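Local coordinates for protein probable porin (Pseudomonas aeruginosa, PDB 2Y0H) that probably acts as an outer-membrane porin of the OprD family, an antiparallel beta barrel through which small solutes would cross the membrane, at residues P113-A118 / S194-Q199; Y204-L209 / F230-D235. All coordinates share one frame; numbering follows the deposited sequence.

Contact 1: residues P113-A118 / S194-Q199; sequences PQLPVA and SYYYGQ. With C8E ((hydroxyethyloxy)tri(ethyloxy)octane), chain E; C8E ((hydroxyethyloxy)tri(ethyloxy)octane), chain H.
The bond from Ala118 N to Leu115 O, 2.9 Å, folds the type I beta turn that sets Leu115, Pro116 and Val117 against Tyr196 and Gly198 of the strand 194-199; Leu115 N gives a return bond to Ala118 O. The main surface the turn meets is the Tyr196 ring. Pro116 crosses it at about a right angle, its CD lying 3.9 Å from the ring centroid and 15° off the normal, a CH-pi contact over the face; CG sits 3.7 Å from Tyr196 CD1. Proline suits the place because its fixed phi (-57°) fits the second residue of a type I turn, and its ring offers rigid, slightly polarised CH groups. Leu115 also crosses Tyr196 at about a right angle, bringing CD2 to 3.7 Å from Tyr196 OH. Val117 divides its two methyls: CG1 packs 3.9 Å from Tyr196 CB, and CG2 comes to 4.0 Å from the CA of Gly198, whose lack of a side chain permits this close approach. Tyr195 and Tyr197 point away from the turn. The chain E detergent lies over one face of the Tyr195 ring, C6 3.4 Å from CZ; C4 of the chain H detergent lies over the centre of the Tyr197 ring. One strand thus offers apolar surface in both directions, consistent with a barrel wall that holds an inward-folded loop by dispersion and CH-pi forces and meets lipid tails with aromatic rings.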
loop_
_atom_site.group_PDB
_atom_site.type_symbol
_atom_site.label_atom_id
_atom_site.label_comp_id
_atom_site.label_asym_id
_atom_site.label_seq_id
_atom_site.Cartn_x
_atom_site.Cartn_y
_atom_site.Cartn_z
ATOM N N PRO A 113 4.015 8.226 2.125
ATOM C CA PRO A 113 2.942 8.011 3.103
ATOM C C PRO A 113 2.434 6.574 3.067
ATOM O O PRO A 113 2.310 5.994 1.991
ATOM C CB PRO A 113 1.810 8.933 2.614
ATOM C CG PRO A 113 2.383 9.764 1.534
ATOM C CD PRO A 113 3.599 9.090 1.007
ATOM N N GLN A 114 2.118 6.024 4.233
ATOM C CA GLN A 114 1.491 4.712 4.323
ATOM C C GLN A 114 0.276 4.842 5.226
ATOM O O GLN A 114 0.267 4.323 6.340
ATOM C CB GLN A 114 2.472 3.683 4.887
ATOM C CG GLN A 114 3.679 3.449 3.991
ATOM C CD GLN A 114 4.527 2.278 4.461
ATOM O OE1 GLN A 114 5.727 2.416 4.652
ATOM N NE2 GLN A 114 3.897 1.122 4.653
ATOM N N LEU A 115 -0.740 5.547 4.734
ATOM C CA LEU A 115 -1.903 5.917 5.528
ATOM C C LEU A 115 -3.173 5.386 4.883
ATOM O O LEU A 115 -3.208 5.132 3.678
ATOM C CB LEU A 115 -1.978 7.437 5.646
ATOM C CG LEU A 115 -0.711 8.081 6.209
ATOM C CD1 LEU A 115 -0.745 9.595 6.024
ATOM C CD2 LEU A 115 -0.529 7.695 7.676
ATOM N N PRO A 116 -4.229 5.208 5.689
ATOM C CA PRO A 116 -5.458 4.591 5.171
ATOM C C PRO A 116 -6.051 5.336 3.964
ATOM O O PRO A 116 -6.665 4.686 3.118
ATOM C CB PRO A 116 -6.403 4.639 6.378
ATOM C CG PRO A 116 -5.476 4.647 7.569
ATOM C CD PRO A 116 -4.307 5.487 7.133
ATOM N N VAL A 117 -5.858 6.658 3.877
ATOM C CA VAL A 117 -6.364 7.435 2.749
ATOM C C VAL A 117 -5.312 7.752 1.668
ATOM O O VAL A 117 -5.610 8.435 0.673
ATOM C CB VAL A 117 -7.043 8.755 3.206
ATOM C CG1 VAL A 117 -8.197 8.455 4.147
ATOM C CG2 VAL A 117 -6.032 9.713 3.859
ATOM N N ALA A 118 -4.089 7.263 1.869
ATOM C CA ALA A 118 -2.984 7.481 0.927
ATOM C C ALA A 118 -1.845 6.522 1.261
ATOM O O ALA A 118 -0.961 6.838 2.068
ATOM C CB ALA A 118 -2.490 8.919 0.986
ATOM N N SER A 194 -8.976 4.129 14.588
ATOM C CA SER A 194 -8.358 5.124 13.727
ATOM C C SER A 194 -9.405 5.870 12.944
ATOM O O SER A 194 -10.358 5.275 12.446
ATOM C CB SER A 194 -7.402 4.462 12.747
ATOM O OG SER A 194 -6.234 4.056 13.415
ATOM N N TYR A 195 -9.239 7.181 12.851
ATOM C CA TYR A 195 -10.068 7.960 11.950
ATOM C C TYR A 195 -9.162 8.796 11.058
ATOM O O TYR A 195 -8.228 9.422 11.543
ATOM C CB TYR A 195 -11.047 8.859 12.712
ATOM C CG TYR A 195 -11.688 9.893 11.813
ATOM C CD1 TYR A 195 -11.074 11.120 11.581
ATOM C CD2 TYR A 195 -12.883 9.624 11.162
ATOM C CE1 TYR A 195 -11.654 12.065 10.736
ATOM C CE2 TYR A 195 -13.471 10.557 10.319
ATOM C CZ TYR A 195 -12.860 11.772 10.113
ATOM O OH TYR A 195 -13.459 12.685 9.275
ATOM N N TYR A 196 -9.433 8.788 9.757
ATOM C CA TYR A 196 -8.696 9.622 8.813
ATOM C C TYR A 196 -9.629 10.341 7.850
ATOM O O TYR A 196 -10.698 9.829 7.510
ATOM C CB TYR A 196 -7.661 8.801 8.019
ATOM C CG TYR A 196 -6.326 8.661 8.716
ATOM C CD1 TYR A 196 -6.105 7.652 9.645
ATOM C CD2 TYR A 196 -5.282 9.529 8.434
ATOM C CE1 TYR A 196 -4.874 7.522 10.287
ATOM C CE2 TYR A 196 -4.051 9.413 9.072
ATOM C CZ TYR A 196 -3.853 8.414 9.997
ATOM O OH TYR A 196 -2.624 8.298 10.617
ATOM N N TYR A 197 -9.203 11.527 7.413
ATOM C CA TYR A 197 -9.925 12.319 6.431
ATOM C C TYR A 197 -8.970 12.637 5.282
ATOM O O TYR A 197 -7.871 13.142 5.506
ATOM C CB TYR A 197 -10.454 13.611 7.081
ATOM C CG TYR A 197 -11.142 14.574 6.131
ATOM C CD1 TYR A 197 -12.371 14.264 5.564
ATOM C CD2 TYR A 197 -10.557 15.794 5.798
ATOM C CE1 TYR A 197 -13.007 15.144 4.694
ATOM C CE2 TYR A 197 -11.189 16.690 4.925
ATOM C CZ TYR A 197 -12.413 16.354 4.378
ATOM O OH TYR A 197 -13.052 17.222 3.515
ATOM N N GLY A 198 -9.379 12.318 4.060
ATOM C CA GLY A 198 -8.603 12.658 2.877
ATOM C C GLY A 198 -9.407 13.584 1.976
ATOM O O GLY A 198 -10.586 13.349 1.727
ATOM N N GLN A 199 -8.786 14.652 1.497
ATOM C CA GLN A 199 -9.484 15.573 0.607
ATOM C C GLN A 199 -8.623 15.961 -0.572
ATOM O O GLN A 199 -7.656 16.694 -0.411
ATOM C CB GLN A 199 -9.877 16.850 1.348
ATOM C CG GLN A 199 -10.431 17.940 0.429
ATOM C CD GLN A 199 -10.490 19.297 1.125
ATOM O OE1 GLN A 199 -9.510 19.731 1.732
ATOM N NE2 GLN A 199 -11.651 19.956 1.065
HETATM C C1 C8E E . -10.969 13.083 15.700
HETATM C C2 C8E E . -11.679 11.860 16.282
HETATM C C3 C8E E . -13.076 11.648 15.702
HETATM C C4 C8E E . -13.209 12.149 14.266
HETATM C C5 C8E E . -14.583 12.773 14.038
HETATM C C6 C8E E . -14.959 12.806 12.554
HETATM C C7 C8E E . -16.332 13.445 12.317
HETATM C C8 C8E E . -16.523 13.801 10.845
HETATM O O9 C8E E . -17.894 13.821 10.496
HETATM C C10 C8E E . -18.269 14.988 9.793
HETATM C C1 C8E H . -11.123 16.030 10.944
HETATM C C2 C8E H . -12.159 15.841 9.838
HETATM C C3 C8E H . -13.110 17.031 9.715
HETATM C C4 C8E H . -13.526 17.276 8.267
HETATM C C5 C8E H . -15.038 17.401 8.111
#

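Contact 2: residues Y204-L209 / F230-D235; sequences YRQHYL and FDSGED
The strands 204-209 and 230-234 run antiparallel with their axes 4.5 Å apart at closest, and paired N-H and C=O groups join Arg205 with Gly233 and His207 with Asp231. Between these pairs Gln206 faces Ser232, their side chains on the same face of the sheet as Tyr208 and Phe230. Gln206 CG is anti to the backbone N (chi1 -176°), and the extended chain beyond it ends with NE2 2.7 Å from Ser232 OG. This N-H bond is nearly straight, at 175°, with the hydroxyl in the amide plane; NE2 also bonds to Pro275 O, so two acceptors hold this nitrogen. A small hydroxyl suits Ser232, accepting a bond without filling the space taken by the longer glutamine. Beyond it, Tyr208 and Phe230 meet obliquely, planes at 44°, with Tyr208 CD1 over one face of the Phe230 ring toward its rim. On the other face Arg205 reaches Asp235 in a salt bridge, NE to OD1 at 2.8 Å, although the N-H is bent and the hydrogen bond weak. The carboxylate has further partners in Gln199 NE2 and Asp202 N, which should steady its negative charge. On the Arg205 face, His207 ND1 and Tyr195 OH are probably hydrogen-bonded, and His207 and Asp231 touch a bound detergent. Within the barrel the pair is flanked by strand 191-200, bonded to Gln206 and Tyr208, and by strand 244-256, bonded to Phe230 and Ser232, while the Phe274 ring meets that of Phe230, planes inclined.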
loop_
_atom_site.group_PDB
_atom_site.type_symbol
_atom_site.label_atom_id
_atom_site.label_comp_id
_atom_site.label_asym_id
_atom_site.label_seq_id
_atom_site.Cartn_x
_atom_site.Cartn_y
_atom_site.Cartn_z
ATOM N N TYR A 204 -12.535 15.043 -4.564
ATOM C CA TYR A 204 -13.222 14.175 -3.612
ATOM C C TYR A 204 -12.789 14.355 -2.154
ATOM O O TYR A 204 -11.730 14.919 -1.864
ATOM C CB TYR A 204 -13.131 12.697 -4.033
ATOM C CG TYR A 204 -11.817 11.998 -3.707
ATOM C CD1 TYR A 204 -10.722 12.091 -4.568
ATOM C CD2 TYR A 204 -11.678 11.240 -2.547
ATOM C CE1 TYR A 204 -9.535 11.435 -4.288
ATOM C CE2 TYR A 204 -10.491 10.586 -2.255
ATOM C CZ TYR A 204 -9.427 10.692 -3.123
ATOM O OH TYR A 204 -8.255 10.045 -2.834
ATOM N N ARG A 205 -13.652 13.871 -1.266
ATOM C CA ARG A 205 -13.448 13.822 0.187
ATOM C C ARG A 205 -13.644 12.376 0.615
ATOM O O ARG A 205 -14.522 11.701 0.102
ATOM C CB ARG A 205 -14.558 14.593 0.913
ATOM C CG ARG A 205 -14.460 16.065 0.925
ATOM C CD ARG A 205 -15.696 16.659 1.623
ATOM N NE ARG A 205 -15.692 18.103 1.440
ATOM C CZ ARG A 205 -15.840 18.996 2.413
ATOM N NH1 ARG A 205 -16.029 18.604 3.668
ATOM N NH2 ARG A 205 -15.794 20.288 2.122
ATOM N N GLN A 206 -12.892 11.929 1.608
ATOM C CA GLN A 206 -12.995 10.552 2.052
ATOM C C GLN A 206 -12.798 10.437 3.562
ATOM O O GLN A 206 -11.791 10.905 4.101
ATOM C CB GLN A 206 -11.948 9.722 1.325
ATOM C CG GLN A 206 -12.001 8.251 1.610
ATOM C CD GLN A 206 -11.137 7.464 0.635
ATOM O OE1 GLN A 206 -9.940 7.326 0.837
ATOM N NE2 GLN A 206 -11.749 6.954 -0.428
ATOM N N HIS A 207 -13.752 9.807 4.234
ATOM C CA HIS A 207 -13.652 9.579 5.672
ATOM C C HIS A 207 -13.349 8.119 5.890
ATOM O O HIS A 207 -13.925 7.268 5.228
ATOM C CB HIS A 207 -14.963 9.921 6.402
ATOM C CG HIS A 207 -15.347 11.366 6.322
ATOM N ND1 HIS A 207 -14.983 12.287 7.282
ATOM C CD2 HIS A 207 -16.066 12.046 5.398
ATOM C CE1 HIS A 207 -15.459 13.473 6.950
ATOM N NE2 HIS A 207 -16.112 13.354 5.807
ATOM N N TYR A 208 -12.460 7.835 6.834
ATOM C CA TYR A 208 -12.071 6.471 7.139
ATOM C C TYR A 208 -12.242 6.207 8.611
ATOM O O TYR A 208 -11.829 7.017 9.447
ATOM C CB TYR A 208 -10.606 6.228 6.772
ATOM C CG TYR A 208 -10.024 4.961 7.366
ATOM C CD1 TYR A 208 -10.287 3.718 6.790
ATOM C CD2 TYR A 208 -9.203 4.998 8.492
ATOM C CE1 TYR A 208 -9.763 2.552 7.315
ATOM C CE2 TYR A 208 -8.663 3.813 9.025
ATOM C CZ TYR A 208 -8.959 2.598 8.428
ATOM O OH TYR A 208 -8.450 1.414 8.919
ATOM N N LEU A 209 -12.831 5.056 8.918
ATOM C CA LEU A 209 -12.916 4.582 10.287
ATOM C C LEU A 209 -12.409 3.145 10.360
ATOM O O LEU A 209 -12.867 2.275 9.620
ATOM C CB LEU A 209 -14.353 4.657 10.801
ATOM C CG LEU A 209 -14.421 4.552 12.320
ATOM C CD1 LEU A 209 -13.758 5.786 12.894
ATOM C CD2 LEU A 209 -15.870 4.428 12.823
ATOM N N PHE A 230 -14.936 3.197 4.770
ATOM C CA PHE A 230 -14.637 4.434 4.072
ATOM C C PHE A 230 -15.938 5.023 3.536
ATOM O O PHE A 230 -16.768 4.313 2.975
ATOM C CB PHE A 230 -13.716 4.183 2.876
ATOM C CG PHE A 230 -12.304 3.749 3.222
ATOM C CD1 PHE A 230 -11.285 4.693 3.382
ATOM C CD2 PHE A 230 -11.972 2.399 3.282
ATOM C CE1 PHE A 230 -9.979 4.290 3.635
ATOM C CE2 PHE A 230 -10.657 1.983 3.542
ATOM C CZ PHE A 230 -9.662 2.918 3.720
ATOM N N ASP A 231 -16.091 6.329 3.672
ATOM C CA ASP A 231 -17.186 7.046 3.034
ATOM C C ASP A 231 -16.562 8.112 2.130
ATOM O O ASP A 231 -15.815 8.972 2.600
ATOM C CB ASP A 231 -18.070 7.686 4.117
ATOM C CG ASP A 231 -19.429 8.131 3.595
ATOM O OD1 ASP A 231 -19.489 8.766 2.538
ATOM O OD2 ASP A 231 -20.447 7.842 4.257
ATOM N N SER A 232 -16.870 8.047 0.836
ATOM C CA SER A 232 -16.275 8.924 -0.176
ATOM C C SER A 232 -17.350 9.721 -0.924
ATOM O O SER A 232 -18.314 9.151 -1.431
ATOM C CB SER A 232 -15.509 8.088 -1.212
ATOM O OG SER A 232 -14.387 7.435 -0.650
ATOM N N GLY A 233 -17.166 11.028 -1.022
ATOM C CA GLY A 233 -18.063 11.862 -1.797
ATOM C C GLY A 233 -17.281 12.921 -2.549
ATOM O O GLY A 233 -16.053 12.980 -2.470
ATOM N N GLU A 234 -17.989 13.766 -3.280
ATOM C CA GLU A 234 -17.338 14.790 -4.078
ATOM C C GLU A 234 -16.839 15.889 -3.160
ATOM O O GLU A 234 -17.238 15.966 -2.003
ATOM C CB GLU A 234 -18.311 15.374 -5.108
ATOM C CG GLU A 234 -19.390 16.265 -4.509
ATOM C CD GLU A 234 -20.387 16.718 -5.556
ATOM O OE1 GLU A 234 -20.883 15.842 -6.302
ATOM O OE2 GLU A 234 -20.665 17.940 -5.642
ATOM N N ASP A 235 -15.967 16.743 -3.677
ATOM C CA ASP A 235 -15.504 17.889 -2.922
ATOM C C ASP A 235 -15.490 19.126 -3.812
ATOM O O ASP A 235 -15.104 19.048 -4.977
ATOM C CB ASP A 235 -14.101 17.626 -2.364
ATOM C CG ASP A 235 -13.527 18.837 -1.642
ATOM O OD1 ASP A 235 -13.779 18.985 -0.435
ATOM O OD2 ASP A 235 -12.826 19.649 -2.280
#

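From the N terminus, the chain enters contact 1 at 113-118, in the excursion between barrel strands 104-108 and 129-137. After strands 129-137, 143-154 and 178-186 it returns at 194-199, closing a long loop against the wall. Contact 2 then opens at 204-209, and the hairpin of strands 204-216 and 221-234 closes it at 230-235, a much shorter span. The two are therefore in series, neither nested nor crossed. Strands 191-200 and 204-216 are sheet neighbours, joined by Gly198 O to Gln206 N, a probable hydrogen bond. Together the contacts tie the inward excursion to three consecutive strands of the barrel.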